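Side-chain contacts in 5-cytosine DNA methyltransferase (Entamoeba histolytica, PDB 3QV2), which probably transfers a methyl group from S-adenosyl-L-methionine to carbon 5 of cytosine, in DNA or tRNA, as its C5-methyltransferase relatives do: residues A47-S52 against D294-K299; N91-K96 against I100-A105; S194-Y199 against K230-F235; N202-S207 against Y273-E278. All blocks are in the same frame, centred on the assembly; numbering follows the deposited sequence.

Contact 1 (A47-S52 against D294-K299); sequences ANKIYS and DGLTDK
Ile-50 and Leu-296 meet without any flat group between them: no ring, amide or guanidinium presents a face or an edge here, and the contact is aliphatic throughout. The one aromatic ring of the helical segment, that of Tyr-51, sits elsewhere on helix 45-55, inclined at about 45° to the ring of Phe-55. Across the contact, a single methyl of Leu-296 does most of the touching. Its CD1 meets the outer half of the isoleucine, 3.6 Å from Ile-50 CG1 and 4.0 Å from Ile-50 CD1, the two side chains crossing obliquely. Ile-50 reaches this far because its CG1 lies beside the backbone N and CD1 extends fully beyond it (chi2 -178°), carrying the end of the chain closer to Leu-296 than its root would suggest. The other leucine methyl is approached by Lys-49 near the end of its chain, Lys-49 CE lying 4.3 Å from Leu-296 CD2. Ile-50 and Leu-296 are buried, and the exposed Lys-49 borders the leucine at the margin. The side chain of Ile-50 comes within about 4 Å of that of Ile-20, which binds S-adenosyl-L-homocysteine, so the contact lies one layer from the cofactor pocket. Helix 45-55 lies against strand 36-41 through Tyr-51, which touches Phe-38 and Pro-40, while Leu-296 precedes Thr-297, the N-cap of helix 298-306.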
loop_
_atom_site.group_PDB
_atom_site.type_symbol
_atom_site.label_atom_id
_atom_site.label_comp_id
_atom_site.label_asym_id
_atom_site.label_seq_id
_atom_site.Cartn_x
_atom_site.Cartn_y
_atom_site.Cartn_z
ATOM N N ALA A 47 -2.773 -4.335 -13.145
ATOM C CA ALA A 47 -2.384 -4.737 -11.799
ATOM C C ALA A 47 -2.316 -6.256 -11.692
ATOM O O ALA A 47 -1.354 -6.807 -11.156
ATOM C CB ALA A 47 -3.355 -4.173 -10.774
ATOM N N ASN A 48 -3.341 -6.928 -12.206
ATOM C CA ASN A 48 -3.394 -8.385 -12.175
ATOM C C ASN A 48 -2.218 -9.029 -12.899
ATOM O O ASN A 48 -1.656 -10.013 -12.424
ATOM C CB ASN A 48 -4.708 -8.895 -12.768
ATOM C CG ASN A 48 -5.923 -8.376 -12.028
ATOM O OD1 ASN A 48 -5.829 -7.945 -10.878
ATOM N ND2 ASN A 48 -7.077 -8.419 -12.685
ATOM N N LYS A 49 -1.855 -8.476 -14.052
ATOM C CA LYS A 49 -0.737 -9.004 -14.827
ATOM C C LYS A 49 0.549 -9.025 -14.011
ATOM O O LYS A 49 1.331 -9.972 -14.096
ATOM C CB LYS A 49 -0.547 -8.211 -16.123
ATOM C CG LYS A 49 -1.224 -8.846 -17.329
ATOM C CD LYS A 49 -2.005 -7.827 -18.144
ATOM C CE LYS A 49 -1.103 -6.738 -18.697
ATOM N NZ LYS A 49 -1.865 -5.772 -19.537
ATOM N N ILE A 50 0.762 -7.981 -13.216
ATOM C CA ILE A 50 1.918 -7.927 -12.332
ATOM C C ILE A 50 1.795 -8.977 -11.233
ATOM O O ILE A 50 2.751 -9.693 -10.933
ATOM C CB ILE A 50 2.076 -6.534 -11.695
ATOM C CG1 ILE A 50 2.331 -5.479 -12.776
ATOM C CG2 ILE A 50 3.199 -6.548 -10.668
ATOM C CD1 ILE A 50 2.543 -4.087 -12.228
ATOM N N TYR A 51 0.607 -9.072 -10.642
ATOM C CA TYR A 51 0.350 -10.049 -9.592
ATOM C C TYR A 51 0.624 -11.463 -10.092
ATOM O O TYR A 51 1.386 -12.209 -9.481
ATOM C CB TYR A 51 -1.095 -9.938 -9.100
ATOM C CG TYR A 51 -1.380 -10.748 -7.855
ATOM C CD1 TYR A 51 -1.436 -10.140 -6.607
ATOM C CD2 TYR A 51 -1.586 -12.119 -7.926
ATOM C CE1 TYR A 51 -1.692 -10.875 -5.466
ATOM C CE2 TYR A 51 -1.842 -12.861 -6.791
ATOM C CZ TYR A 51 -1.895 -12.235 -5.563
ATOM O OH TYR A 51 -2.150 -12.961 -4.424
ATOM N N SER A 52 -0.003 -11.819 -11.208
ATOM C CA SER A 52 0.145 -13.150 -11.787
ATOM C C SER A 52 1.591 -13.437 -12.183
ATOM O O SER A 52 2.078 -14.554 -12.015
ATOM C CB SER A 52 -0.781 -13.316 -12.993
ATOM O OG SER A 52 -2.144 -13.265 -12.602
ATOM N N ASP A 294 6.872 -7.596 -18.960
ATOM C CA ASP A 294 7.067 -7.320 -20.377
ATOM C C ASP A 294 5.860 -6.604 -20.976
ATOM O O ASP A 294 4.727 -7.073 -20.860
ATOM C CB ASP A 294 7.344 -8.618 -21.138
ATOM C CG ASP A 294 8.020 -8.377 -22.470
ATOM O OD1 ASP A 294 8.673 -7.322 -22.620
ATOM O OD2 ASP A 294 7.904 -9.239 -23.368
ATOM N N GLY A 295 6.112 -5.465 -21.612
ATOM C CA GLY A 295 5.065 -4.704 -22.268
ATOM C C GLY A 295 4.606 -3.493 -21.480
ATOM O O GLY A 295 4.168 -2.498 -22.057
ATOM N N LEU A 296 4.707 -3.577 -20.157
ATOM C CA LEU A 296 4.274 -2.491 -19.282
ATOM C C LEU A 296 5.271 -1.333 -19.263
ATOM O O LEU A 296 6.457 -1.524 -18.994
ATOM C CB LEU A 296 4.043 -3.009 -17.860
ATOM C CG LEU A 296 2.892 -4.005 -17.680
ATOM C CD1 LEU A 296 2.782 -4.445 -16.232
ATOM C CD2 LEU A 296 1.578 -3.405 -18.155
ATOM N N THR A 297 4.779 -0.132 -19.553
ATOM C CA THR A 297 5.609 1.069 -19.523
ATOM C C THR A 297 5.889 1.507 -18.089
ATOM O O THR A 297 5.265 1.015 -17.147
ATOM C CB THR A 297 4.943 2.236 -20.276
ATOM O OG1 THR A 297 3.667 2.521 -19.692
ATOM C CG2 THR A 297 4.757 1.888 -21.746
ATOM N N ASP A 298 6.829 2.434 -17.927
ATOM C CA ASP A 298 7.164 2.950 -16.605
ATOM C C ASP A 298 5.955 3.614 -15.952
ATOM O O ASP A 298 5.721 3.449 -14.757
ATOM C CB ASP A 298 8.336 3.931 -16.677
ATOM C CG ASP A 298 9.652 3.245 -16.982
ATOM O OD1 ASP A 298 9.716 2.001 -16.883
ATOM O OD2 ASP A 298 10.629 3.950 -17.308
ATOM N N LYS A 299 5.192 4.361 -16.743
ATOM C CA LYS A 299 3.982 5.009 -16.252
ATOM C C LYS A 299 3.037 4.006 -15.596
ATOM O O LYS A 299 2.586 4.211 -14.469
ATOM C CB LYS A 299 3.263 5.740 -17.389
ATOM C CG LYS A 299 4.032 6.926 -17.944
ATOM C CD LYS A 299 4.283 7.971 -16.867
ATOM C CE LYS A 299 5.155 9.105 -17.384
ATOM N NZ LYS A 299 4.521 9.832 -18.519
#

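Contact 2 (N91-K96 against I100-A105); sequences NSIMSK and INDPRA
Ile-93 lays its terminal methyl against the carboxylate of Asp-102, with CD1 3.9 Å from Asp-102 OD1 and the two side chains at about a right angle. The surroundings are the loop that follows the predicted catalytic Cys-86, part of the Pro-Cys-Gln motif of C5-methyltransferases, and the aspartate belongs to what fits an Asx turn: its OD2 accepts from Arg-104 N, although that oxygen is less surely placed. Ile-93 extends fully (chi2 176°) from the short helix 91-94, so that only its end touches the other segment. The same CD1 comes within 4.2 Å of Arg-104 NH1, meeting the guanidinium obliquely. One methyl therefore borders both partners of an ion pair. Asp-102 is buried and also touches Pro-88, whereas the side chain of Arg-104 comes within about 6 Å of the bound S-adenosyl-L-homocysteine; the bridge probably helps to orient it there, and the positive charge probably stabilises the carboxylate as an anion. In that bridge Asp-102 OD1 offers its syn lone pair to Arg-104 NH1 at 3.0 Å, only 15° out of the guanidinium plane.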
loop_
_atom_site.group_PDB
_atom_site.type_symbol
_atom_site.label_atom_id
_atom_site.label_comp_id
_atom_site.label_asym_id
_atom_site.label_seq_id
_atom_site.Cartn_x
_atom_site.Cartn_y
_atom_site.Cartn_z
ATOM N N ASN A 91 -11.408 15.321 2.339
ATOM C CA ASN A 91 -12.250 16.266 3.070
ATOM C C ASN A 91 -13.369 16.863 2.220
ATOM O O ASN A 91 -14.454 17.148 2.724
ATOM C CB ASN A 91 -11.401 17.375 3.697
ATOM C CG ASN A 91 -10.597 16.892 4.889
ATOM O OD1 ASN A 91 -11.104 16.158 5.738
ATOM N ND2 ASN A 91 -9.334 17.297 4.957
ATOM N N SER A 92 -13.106 17.046 0.931
ATOM C CA SER A 92 -14.107 17.592 0.025
ATOM C C SER A 92 -15.345 16.701 -0.030
ATOM O O SER A 92 -16.465 17.160 0.192
ATOM C CB SER A 92 -13.522 17.761 -1.378
ATOM O OG SER A 92 -14.496 18.264 -2.280
ATOM N N ILE A 93 -15.126 15.424 -0.327
ATOM C CA ILE A 93 -16.208 14.454 -0.447
ATOM C C ILE A 93 -16.839 14.133 0.904
ATOM O O ILE A 93 -18.056 13.997 1.011
ATOM C CB ILE A 93 -15.707 13.141 -1.081
ATOM C CG1 ILE A 93 -15.270 13.383 -2.527
ATOM C CG2 ILE A 93 -16.782 12.068 -1.020
ATOM C CD1 ILE A 93 -14.679 12.163 -3.199
ATOM N N MET A 94 -16.005 14.015 1.932
ATOM C CA MET A 94 -16.473 13.611 3.252
ATOM C C MET A 94 -17.237 14.708 3.992
ATOM O O MET A 94 -18.176 14.421 4.734
ATOM C CB MET A 94 -15.311 13.094 4.104
ATOM C CG MET A 94 -14.826 11.707 3.705
ATOM S SD MET A 94 -13.337 11.194 4.586
ATOM C CE MET A 94 -13.829 11.477 6.286
ATOM N N SER A 95 -16.838 15.961 3.795
ATOM C CA SER A 95 -17.522 17.076 4.449
ATOM C C SER A 95 -18.896 17.308 3.828
ATOM O O SER A 95 -19.730 18.020 4.386
ATOM C CB SER A 95 -16.683 18.355 4.369
ATOM O OG SER A 95 -16.590 18.827 3.035
ATOM N N LYS A 96 -19.117 16.701 2.667
ATOM C CA LYS A 96 -20.390 16.808 1.966
ATOM C C LYS A 96 -21.215 15.544 2.164
ATOM O O LYS A 96 -22.306 15.408 1.609
ATOM C CB LYS A 96 -20.169 17.053 0.476
ATOM C CG LYS A 96 -19.453 18.353 0.168
ATOM C CD LYS A 96 -19.298 18.552 -1.328
ATOM C CE LYS A 96 -18.520 19.819 -1.638
ATOM N NZ LYS A 96 -17.144 19.789 -1.065
ATOM N N ILE A 100 -20.189 8.002 1.551
ATOM C CA ILE A 100 -21.034 6.834 1.781
ATOM C C ILE A 100 -21.824 6.462 0.530
ATOM O O ILE A 100 -22.260 5.323 0.376
ATOM C CB ILE A 100 -22.013 7.069 2.949
ATOM C CG1 ILE A 100 -22.584 5.738 3.444
ATOM C CG2 ILE A 100 -23.124 8.024 2.535
ATOM C CD1 ILE A 100 -21.542 4.807 4.022
ATOM N N ASN A 101 -22.004 7.429 -0.362
ATOM C CA ASN A 101 -22.755 7.194 -1.589
ATOM C C ASN A 101 -21.843 7.116 -2.808
ATOM O O ASN A 101 -22.305 6.908 -3.929
ATOM C CB ASN A 101 -23.820 8.275 -1.784
ATOM C CG ASN A 101 -24.840 8.296 -0.662
ATOM O OD1 ASN A 101 -24.943 9.272 0.082
ATOM N ND2 ASN A 101 -25.604 7.216 -0.534
ATOM N N ASP A 102 -20.544 7.279 -2.577
ATOM C CA ASP A 102 -19.557 7.213 -3.650
ATOM C C ASP A 102 -19.475 5.798 -4.219
ATOM O O ASP A 102 -19.271 4.838 -3.479
ATOM C CB ASP A 102 -18.189 7.667 -3.139
ATOM C CG ASP A 102 -17.187 7.876 -4.256
ATOM O OD1 ASP A 102 -16.454 8.886 -4.216
ATOM O OD2 ASP A 102 -17.129 7.032 -5.173
ATOM N N PRO A 103 -19.632 5.670 -5.544
ATOM C CA PRO A 103 -19.640 4.368 -6.224
ATOM C C PRO A 103 -18.366 3.551 -5.996
ATOM O O PRO A 103 -18.418 2.324 -6.059
ATOM C CB PRO A 103 -19.788 4.740 -7.706
ATOM C CG PRO A 103 -19.427 6.189 -7.793
ATOM C CD PRO A 103 -19.835 6.784 -6.485
ATOM N N ARG A 104 -17.246 4.218 -5.731
ATOM C CA ARG A 104 -15.981 3.520 -5.515
ATOM C C ARG A 104 -15.908 2.886 -4.129
ATOM O O ARG A 104 -14.990 2.120 -3.835
ATOM C CB ARG A 104 -14.793 4.460 -5.723
ATOM C CG ARG A 104 -14.758 5.129 -7.086
ATOM C CD ARG A 104 -14.949 6.628 -6.953
ATOM N NE ARG A 104 -13.776 7.370 -7.397
ATOM C CZ ARG A 104 -13.527 8.637 -7.081
ATOM N NH1 ARG A 104 -14.364 9.312 -6.305
ATOM N NH2 ARG A 104 -12.432 9.230 -7.537
ATOM N N ALA A 105 -16.874 3.213 -3.278
ATOM C CA ALA A 105 -16.942 2.638 -1.941
ATOM C C ALA A 105 -17.954 1.500 -1.901
ATOM O O ALA A 105 -18.070 0.790 -0.902
ATOM C CB ALA A 105 -17.305 3.706 -0.924
#

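Contact 3 (S194-Y199 against K230-F235); sequences SMISNY and KRTCCF
Ile-196 and Arg-231 bring their CA atoms to 6.9 Å, the nearest approach of two irregular segments, one a helical-looking turn at 196-198 and the other extended from Arg-231 onward. Across this gap Ile-196 supplies nearly all the reach. Its CG1 lies beside the backbone N and CD1 continues outward (chi2 -176°), which puts the terminal methyl 4.0 Å from Thr-232 CG2 and 4.1 Å from Arg-231 O. The contact is therefore a methyl set against a neighbouring methyl and a backbone carbonyl oxygen that lie next to each other, with the two side chains meeting at a slant. Thr-232 divides its two branches between apolar and polar work: CG2 meets the isoleucine, while OG1 is hydrogen-bonded to Asn-168 ND2 and Pro-167 O, which probably holds the side chain in this rotation. Within 194-199, the turn presenting Ile-196 is tied by its own bonds. Met-195 N gives Asn-198 OD1 a nearly straight bond of 2.8 Å (170°), and Asn-198 N returns one of 3.0 Å to Met-195 O. At the outer ends of the segment, Ser-194 OG and Tyr-199 OH are 2.9 Å apart and hydrogen-bonded, closing the segment back on itself. These two loops pack by side chains, and probably belong to the small domain that C5-methyltransferases generally use for target recognition. Val-225 of strand 224-226 touches Ile-196, Arg-231 and Thr-232, while Tyr-199 and Phe-235 both pack on Ile-282 of helix 276-282.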
loop_
_atom_site.group_PDB
_atom_site.type_symbol
_atom_site.label_atom_id
_atom_site.label_comp_id
_atom_site.label_asym_id
_atom_site.label_seq_id
_atom_site.Cartn_x
_atom_site.Cartn_y
_atom_site.Cartn_z
ATOM N N SER A 194 18.929 1.729 7.672
ATOM C CA SER A 194 19.087 1.884 6.238
ATOM C C SER A 194 18.971 3.350 5.849
ATOM O O SER A 194 18.299 4.130 6.524
ATOM C CB SER A 194 18.036 1.062 5.492
ATOM O OG SER A 194 16.735 1.569 5.736
ATOM N N MET A 195 19.637 3.717 4.763
ATOM C CA MET A 195 19.540 5.061 4.218
ATOM C C MET A 195 18.954 4.966 2.816
ATOM O O MET A 195 18.759 3.870 2.293
ATOM C CB MET A 195 20.920 5.722 4.172
ATOM C CG MET A 195 20.984 7.094 4.833
ATOM S SD MET A 195 20.781 7.040 6.626
ATOM C CE MET A 195 22.243 6.122 7.107
ATOM N N ILE A 196 18.666 6.115 2.211
ATOM C CA ILE A 196 18.160 6.146 0.845
ATOM C C ILE A 196 19.124 5.408 -0.077
ATOM O O ILE A 196 18.725 4.850 -1.101
ATOM C CB ILE A 196 17.984 7.590 0.345
ATOM C CG1 ILE A 196 17.088 8.384 1.299
ATOM C CG2 ILE A 196 17.417 7.604 -1.069
ATOM C CD1 ILE A 196 16.798 9.787 0.822
ATOM N N SER A 197 20.396 5.404 0.307
ATOM C CA SER A 197 21.443 4.744 -0.463
ATOM C C SER A 197 21.106 3.281 -0.749
ATOM O O SER A 197 21.317 2.792 -1.858
ATOM C CB SER A 197 22.777 4.826 0.287
ATOM O OG SER A 197 22.995 6.126 0.813
ATOM N N ASN A 198 20.575 2.592 0.258
ATOM C CA ASN A 198 20.330 1.152 0.174
ATOM C C ASN A 198 19.320 0.730 -0.894
ATOM O O ASN A 198 19.256 -0.442 -1.263
ATOM C CB ASN A 198 19.896 0.605 1.539
ATOM C CG ASN A 198 20.967 0.773 2.603
ATOM O OD1 ASN A 198 21.021 1.793 3.289
ATOM N ND2 ASN A 198 21.822 -0.233 2.747
ATOM N N TYR A 199 18.538 1.679 -1.393
ATOM C CA TYR A 199 17.451 1.350 -2.310
ATOM C C TYR A 199 17.737 1.773 -3.747
ATOM O O TYR A 199 16.946 1.501 -4.651
ATOM C CB TYR A 199 16.147 1.987 -1.829
ATOM C CG TYR A 199 15.811 1.682 -0.383
ATOM C CD1 TYR A 199 16.332 2.451 0.650
ATOM C CD2 TYR A 199 14.970 0.626 -0.053
ATOM C CE1 TYR A 199 16.028 2.177 1.971
ATOM C CE2 TYR A 199 14.661 0.345 1.265
ATOM C CZ TYR A 199 15.193 1.124 2.272
ATOM O OH TYR A 199 14.892 0.853 3.588
ATOM N N LYS A 230 17.168 12.529 5.051
ATOM C CA LYS A 230 16.312 11.825 6.006
ATOM C C LYS A 230 15.354 10.822 5.369
ATOM O O LYS A 230 15.303 9.660 5.776
ATOM C CB LYS A 230 15.522 12.819 6.864
ATOM C CG LYS A 230 16.349 13.513 7.932
ATOM C CD LYS A 230 15.466 14.328 8.865
ATOM C CE LYS A 230 16.280 14.990 9.967
ATOM N NZ LYS A 230 15.418 15.762 10.905
ATOM N N ARG A 231 14.597 11.269 4.372
ATOM C CA ARG A 231 13.557 10.431 3.792
ATOM C C ARG A 231 13.127 10.891 2.401
ATOM O O ARG A 231 13.489 11.977 1.949
ATOM C CB ARG A 231 12.334 10.400 4.712
ATOM C CG ARG A 231 11.348 11.534 4.466
ATOM C CD ARG A 231 11.967 12.898 4.739
ATOM N NE ARG A 231 11.077 13.985 4.337
ATOM C CZ ARG A 231 11.175 14.653 3.191
ATOM N NH1 ARG A 231 12.137 14.358 2.326
ATOM N NH2 ARG A 231 10.314 15.622 2.913
ATOM N N THR A 232 12.351 10.043 1.735
ATOM C CA THR A 232 11.720 10.387 0.469
ATOM C C THR A 232 10.235 10.646 0.702
ATOM O O THR A 232 9.642 10.098 1.632
ATOM C CB THR A 232 11.868 9.251 -0.553
ATOM O OG1 THR A 232 11.351 8.037 0.006
ATOM C CG2 THR A 232 13.330 9.050 -0.920
ATOM N N CYS A 233 9.633 11.479 -0.141
ATOM C CA CYS A 233 8.212 11.783 -0.012
ATOM C C CYS A 233 7.345 10.624 -0.489
ATOM O O CYS A 233 7.834 9.684 -1.114
ATOM C CB CYS A 233 7.852 13.063 -0.771
ATOM S SG CYS A 233 8.426 14.583 0.024
ATOM N N CYS A 234 6.053 10.695 -0.183
ATOM C CA CYS A 234 5.115 9.657 -0.585
ATOM C C CYS A 234 5.039 9.535 -2.103
ATOM O O CYS A 234 4.761 10.510 -2.801
ATOM C CB CYS A 234 3.726 9.948 -0.016
ATOM S SG CYS A 234 2.456 8.750 -0.479
ATOM N N PHE A 235 5.297 8.335 -2.613
ATOM C CA PHE A 235 5.141 8.066 -4.036
ATOM C C PHE A 235 3.672 7.800 -4.342
ATOM O O PHE A 235 3.057 6.920 -3.742
ATOM C CB PHE A 235 5.984 6.859 -4.457
ATOM C CG PHE A 235 7.467 7.109 -4.434
ATOM C CD1 PHE A 235 8.079 7.823 -5.451
ATOM C CD2 PHE A 235 8.252 6.609 -3.409
ATOM C CE1 PHE A 235 9.443 8.048 -5.439
ATOM C CE2 PHE A 235 9.618 6.829 -3.391
ATOM C CZ PHE A 235 10.213 7.549 -4.409
#

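Contact 4 (N202-S207 against Y273-E278); sequences NNVNES and YFTPNE
Val-204, Thr-275 and Glu-278 account for most of what is buried here, and the valine stands at the centre. Val-204 and Thr-275 reach toward each other tip to tip, with Val-204 CG1 3.6 Å from Thr-275 CG2. The second valine methyl, CG2, is 4.2 Å from that same threonine methyl and equally far from Glu-278 OE2, so one branched side chain spans an apolar group and the carboxylate beside it. CG1 gains its place by standing opposite the backbone N across the CA-CB bond (chi1 -171°). Thr-275 and Glu-278 are tied to each other by a capping box, the classic device for starting a helix. Glu-278 N donates to Thr-275 OG1 at 3.1 Å, and Thr-275 N donates in return to Glu-278 OE1 at 2.8 Å, meeting the carboxylate on its anti side and 35° out of plane. OG1 is taken up by this bond and by Asp-201 OD2, and CG2 is the branch that meets the valine. The buried carboxylate is well supplied with partners: OE1 also forms a salt bridge with Arg-272, and OE2 accepts from Asp-201 N, which together probably favour its charged form. Through Val-204 the 202-207 segment lies against the beginning of helix 276-282, whose Pro-276 packs against helix 298-306 through Gln-301, Tyr-302 and Leu-305.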
loop_
_atom_site.group_PDB
_atom_site.type_symbol
_atom_site.label_atom_id
_atom_site.label_comp_id
_atom_site.label_asym_id
_atom_site.label_seq_id
_atom_site.Cartn_x
_atom_site.Cartn_y
_atom_site.Cartn_z
ATOM N N ASN A 202 22.089 1.106 -9.443
ATOM C CA ASN A 202 23.457 1.601 -9.580
ATOM C C ASN A 202 23.889 1.988 -10.995
ATOM O O ASN A 202 25.023 2.424 -11.194
ATOM C CB ASN A 202 24.454 0.613 -8.965
ATOM C CG ASN A 202 24.273 -0.794 -9.488
ATOM O OD1 ASN A 202 23.736 -1.661 -8.800
ATOM N ND2 ASN A 202 24.716 -1.029 -10.717
ATOM N N ASN A 203 22.994 1.845 -11.968
ATOM C CA ASN A 203 23.317 2.230 -13.338
ATOM C C ASN A 203 22.096 2.719 -14.113
ATOM O O ASN A 203 21.828 2.248 -15.225
ATOM C CB ASN A 203 23.981 1.067 -14.077
ATOM C CG ASN A 203 23.046 -0.114 -14.259
ATOM O OD1 ASN A 203 22.139 -0.337 -13.452
ATOM N ND2 ASN A 203 23.260 -0.877 -15.322
ATOM N N VAL A 204 21.369 3.669 -13.528
ATOM C CA VAL A 204 20.119 4.152 -14.113
ATOM C C VAL A 204 20.318 4.790 -15.487
ATOM O O VAL A 204 21.199 5.636 -15.671
ATOM C CB VAL A 204 19.433 5.168 -13.181
ATOM C CG1 VAL A 204 18.030 5.506 -13.676
ATOM C CG2 VAL A 204 19.385 4.618 -11.760
ATOM N N ASN A 205 19.503 4.371 -16.450
ATOM C CA ASN A 205 19.514 4.973 -17.776
ATOM C C ASN A 205 19.197 6.464 -17.683
ATOM O O ASN A 205 18.451 6.889 -16.799
ATOM C CB ASN A 205 18.498 4.269 -18.676
ATOM C CG ASN A 205 18.625 4.674 -20.132
ATOM O OD1 ASN A 205 18.164 5.741 -20.534
ATOM N ND2 ASN A 205 19.249 3.817 -20.932
ATOM N N GLU A 206 19.762 7.259 -18.588
ATOM C CA GLU A 206 19.567 8.707 -18.544
ATOM C C GLU A 206 18.123 9.098 -18.852
ATOM O O GLU A 206 17.733 10.252 -18.674
ATOM C CB GLU A 206 20.516 9.424 -19.509
ATOM C CG GLU A 206 20.076 9.381 -20.962
ATOM C CD GLU A 206 20.449 10.642 -21.722
ATOM O OE1 GLU A 206 20.459 11.728 -21.103
ATOM O OE2 GLU A 206 20.737 10.548 -22.934
ATOM N N SER A 207 17.332 8.133 -19.311
ATOM C CA SER A 207 15.942 8.392 -19.668
ATOM C C SER A 207 15.094 8.677 -18.435
ATOM O O SER A 207 13.893 8.925 -18.539
ATOM C CB SER A 207 15.353 7.211 -20.445
ATOM O OG SER A 207 15.289 6.050 -19.633
ATOM N N TYR A 273 14.201 11.024 -11.690
ATOM C CA TYR A 273 13.145 10.348 -10.953
ATOM C C TYR A 273 13.691 9.034 -10.424
ATOM O O TYR A 273 14.624 8.467 -10.994
ATOM C CB TYR A 273 11.943 10.053 -11.852
ATOM C CG TYR A 273 11.346 11.262 -12.536
ATOM C CD1 TYR A 273 10.563 12.167 -11.833
ATOM C CD2 TYR A 273 11.548 11.485 -13.890
ATOM C CE1 TYR A 273 10.009 13.270 -12.459
ATOM C CE2 TYR A 273 11.001 12.580 -14.525
ATOM C CZ TYR A 273 10.232 13.470 -13.805
ATOM O OH TYR A 273 9.688 14.561 -14.440
ATOM N N PHE A 274 13.117 8.552 -9.329
ATOM C CA PHE A 274 13.400 7.199 -8.881
ATOM C C PHE A 274 12.766 6.232 -9.871
ATOM O O PHE A 274 11.676 6.488 -10.384
ATOM C CB PHE A 274 12.840 6.962 -7.479
ATOM C CG PHE A 274 13.567 7.712 -6.396
ATOM C CD1 PHE A 274 14.752 7.221 -5.873
ATOM C CD2 PHE A 274 13.061 8.900 -5.891
ATOM C CE1 PHE A 274 15.424 7.901 -4.873
ATOM C CE2 PHE A 274 13.727 9.586 -4.890
ATOM C CZ PHE A 274 14.911 9.085 -4.381
ATOM N N THR A 275 13.448 5.128 -10.152
ATOM C CA THR A 275 12.926 4.132 -11.081
ATOM C C THR A 275 11.828 3.311 -10.416
ATOM O O THR A 275 11.732 3.281 -9.190
ATOM C CB THR A 275 14.032 3.179 -11.562
ATOM O OG1 THR A 275 14.397 2.294 -10.495
ATOM C CG2 THR A 275 15.251 3.962 -12.018
ATOM N N PRO A 276 10.991 2.645 -11.225
ATOM C CA PRO A 276 9.951 1.774 -10.667
ATOM C C PRO A 276 10.548 0.750 -9.705
ATOM O O PRO A 276 9.989 0.492 -8.639
ATOM C CB PRO A 276 9.393 1.069 -11.904
ATOM C CG PRO A 276 9.647 2.017 -13.023
ATOM C CD PRO A 276 10.943 2.700 -12.696
ATOM N N ASN A 277 11.686 0.181 -10.091
ATOM C CA ASN A 277 12.352 -0.837 -9.290
ATOM C C ASN A 277 12.810 -0.293 -7.941
ATOM O O ASN A 277 12.813 -1.010 -6.939
ATOM C CB ASN A 277 13.537 -1.425 -10.062
ATOM C CG ASN A 277 14.093 -2.677 -9.414
ATOM O OD1 ASN A 277 15.170 -2.657 -8.819
ATOM N ND2 ASN A 277 13.357 -3.777 -9.526
ATOM N N GLU A 278 13.191 0.980 -7.918
ATOM C CA GLU A 278 13.632 1.626 -6.686
ATOM C C GLU A 278 12.474 1.846 -5.715
ATOM O O GLU A 278 12.612 1.624 -4.512
ATOM C CB GLU A 278 14.341 2.947 -6.994
ATOM C CG GLU A 278 15.698 2.769 -7.661
ATOM C CD GLU A 278 16.352 4.088 -8.029
ATOM O OE1 GLU A 278 15.621 5.048 -8.347
ATOM O OE2 GLU A 278 17.596 4.162 -7.998
#

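Overall arrangement
Contacts 1 and 2 come near the cofactor, and contacts 3 and 4 lie away from the annotated sites. Contacts 1 and 2 both approach the ligand: the side chain of Ile-50 in contact 1 is about 8 Å from S-adenosyl-L-homocysteine and that of Arg-104 in contact 2 about 6 Å, yet the contact centres are 30 Å apart. Contacts 3 and 4 have centres only 14 Å apart and alternate along the chain. They touch directly: Phe-235 CZ lies 3.5 Å from Phe-274 CD2 and Thr-232 CG2 3.8 Å from Phe-274 CZ. Contact 4 also touches contact 1, since Asp-298 OD1 comes 3.9 Å from Pro-276 CG, packing together helices 276-282 and 298-306, which follow each other in the chain.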